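Local structure of glutamine synthetase (4BAX) at residues D12-T17 / S46-E51. The protein belongs to the glutamine synthetase family, pairing an N-terminal beta-Grasp domain with a larger catalytic domain in an assembly of ten chains. Numbering follows the deposited sequence.
Sequences DGTEPT and STNQAE
Two loops of the beta-Grasp domain meet here: residues 12-17, between strands 3-11 and 20-28, and residues 46-51, between strands 40-43 and 56-66, the first of them shaped by an Asx turn at Asp12. Asn48, which buries more surface in the contact than any other residue, has a left-handed backbone conformation and crosses Thr14 obliquely. Its CB lies against the Thr14 backbone, 3.7 Å from both Thr14 N and Thr14 CA. The carbonyl of Asn48 faces Gly13, whose CA makes a bent C-H...O contact with Asn48 O at 3.6 Å.

Toward the other loop, Asp12 presents CB, which lies 3.1 Å from Thr47 O; the same carbonyl accepts a long, weak but fairly straight hydrogen bond from Gly13 N. Asp12 holds CG in the crowded position between its backbone N and carbonyl carbon (chi1 72°), which folds the carboxylate back over its own turn. There OD1 accepts the backbone N-H of Thr14 at 2.9 Å and OD2 the hydroxyl of Thr14 at 2.8 Å, both from above the carboxylate plane. OD1 also takes the backbone N of Lys19, and OD2 forms a salt bridge with Arg21 on strand 20-28, which probably offsets the charge of the buried carboxylate.

The side chain of Gln49, extended beyond CG, runs beside Gly13 N, its CG 3.1 Å from that nitrogen, and its amide reaches Asp12 CA. Its NE2 donates onward to Ser91 OG, and its OE1 receives Thr47 OG1 at 2.7 Å, in the carbonyl plane and on a lone pair.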
# COMPACT_ATOMS: atom_id res chain seq x y z
N ASP A 12 34.36 -13.50 19.36
CA ASP A 12 34.46 -12.59 20.49
C ASP A 12 34.27 -13.25 21.87
O ASP A 12 34.33 -14.48 22.02
CB ASP A 12 33.62 -11.32 20.30
CG ASP A 12 32.12 -11.57 20.41
OD1 ASP A 12 31.70 -12.63 20.92
OD2 ASP A 12 31.36 -10.70 19.94
N GLY A 13 34.10 -12.42 22.89
CA GLY A 13 33.90 -12.89 24.24
C GLY A 13 32.49 -12.66 24.74
O GLY A 13 32.28 -12.61 25.96
N THR A 14 31.53 -12.53 23.82
CA THR A 14 30.13 -12.33 24.19
C THR A 14 29.57 -13.52 24.95
O THR A 14 29.93 -14.67 24.68
CB THR A 14 29.22 -11.99 22.97
OG1 THR A 14 29.78 -10.91 22.21
CG2 THR A 14 27.83 -11.58 23.44
N GLU A 15 28.69 -13.21 25.91
CA GLU A 15 28.07 -14.23 26.76
C GLU A 15 26.54 -14.13 26.63
O GLU A 15 26.01 -13.02 26.54
CB GLU A 15 28.48 -13.99 28.21
CG GLU A 15 29.97 -14.30 28.46
CD GLU A 15 30.44 -13.96 29.88
OE1 GLU A 15 29.75 -14.35 30.85
OE2 GLU A 15 31.51 -13.32 30.03
N PRO A 16 25.83 -15.29 26.68
CA PRO A 16 26.32 -16.67 26.83
C PRO A 16 26.99 -17.27 25.60
O PRO A 16 27.77 -18.23 25.73
CB PRO A 16 25.05 -17.48 27.15
CG PRO A 16 23.88 -16.54 26.95
CD PRO A 16 24.39 -15.26 26.36
N THR A 17 26.62 -16.78 24.42
CA THR A 17 27.13 -17.32 23.16
C THR A 17 27.96 -16.27 22.45
O THR A 17 27.46 -15.18 22.13
CB THR A 17 26.01 -17.79 22.26
OG1 THR A 17 25.26 -18.80 22.96
CG2 THR A 17 26.57 -18.41 21.01
N SER A 46 34.64 -3.00 22.42
CA SER A 46 33.52 -3.09 21.50
C SER A 46 33.02 -4.52 21.27
O SER A 46 31.92 -4.72 20.74
CB SER A 46 33.94 -2.44 20.18
OG SER A 46 34.36 -1.09 20.37
N THR A 47 33.82 -5.51 21.67
CA THR A 47 33.51 -6.91 21.37
C THR A 47 33.28 -7.84 22.57
O THR A 47 33.30 -9.07 22.41
CB THR A 47 34.58 -7.54 20.42
OG1 THR A 47 35.88 -7.41 21.00
CG2 THR A 47 34.56 -6.85 19.07
N ASN A 48 33.09 -7.28 23.77
CA ASN A 48 32.85 -8.08 24.99
C ASN A 48 34.09 -8.89 25.38
O ASN A 48 34.02 -9.87 26.12
CB ASN A 48 31.62 -8.98 24.80
CG ASN A 48 30.32 -8.19 24.65
OD1 ASN A 48 30.15 -7.14 25.27
ND2 ASN A 48 29.45 -8.64 23.75
N GLN A 49 35.22 -8.44 24.84
CA GLN A 49 36.55 -8.97 25.12
C GLN A 49 37.29 -7.92 25.91
O GLN A 49 38.52 -7.90 25.99
CB GLN A 49 37.23 -9.32 23.82
CG GLN A 49 36.62 -10.56 23.20
CD GLN A 49 37.06 -10.78 21.79
OE1 GLN A 49 37.11 -9.83 21.01
NE2 GLN A 49 37.37 -12.01 21.44
N ALA A 50 36.50 -7.01 26.45
CA ALA A 50 36.90 -6.08 27.48
C ALA A 50 35.60 -5.60 28.13
O ALA A 50 35.25 -6.06 29.22
CB ALA A 50 37.65 -4.91 26.88
N GLU A 51 34.88 -4.73 27.42
CA GLU A 51 33.82 -3.88 27.99
C GLU A 51 34.42 -3.12 29.19
O GLU A 51 33.76 -2.86 30.20
CB GLU A 51 32.54 -4.68 28.36
CG GLU A 51 31.75 -5.34 27.21
CD GLU A 51 31.22 -4.35 26.15
OE1 GLU A 51 30.98 -3.18 26.48
OE2 GLU A 51 31.05 -4.76 24.98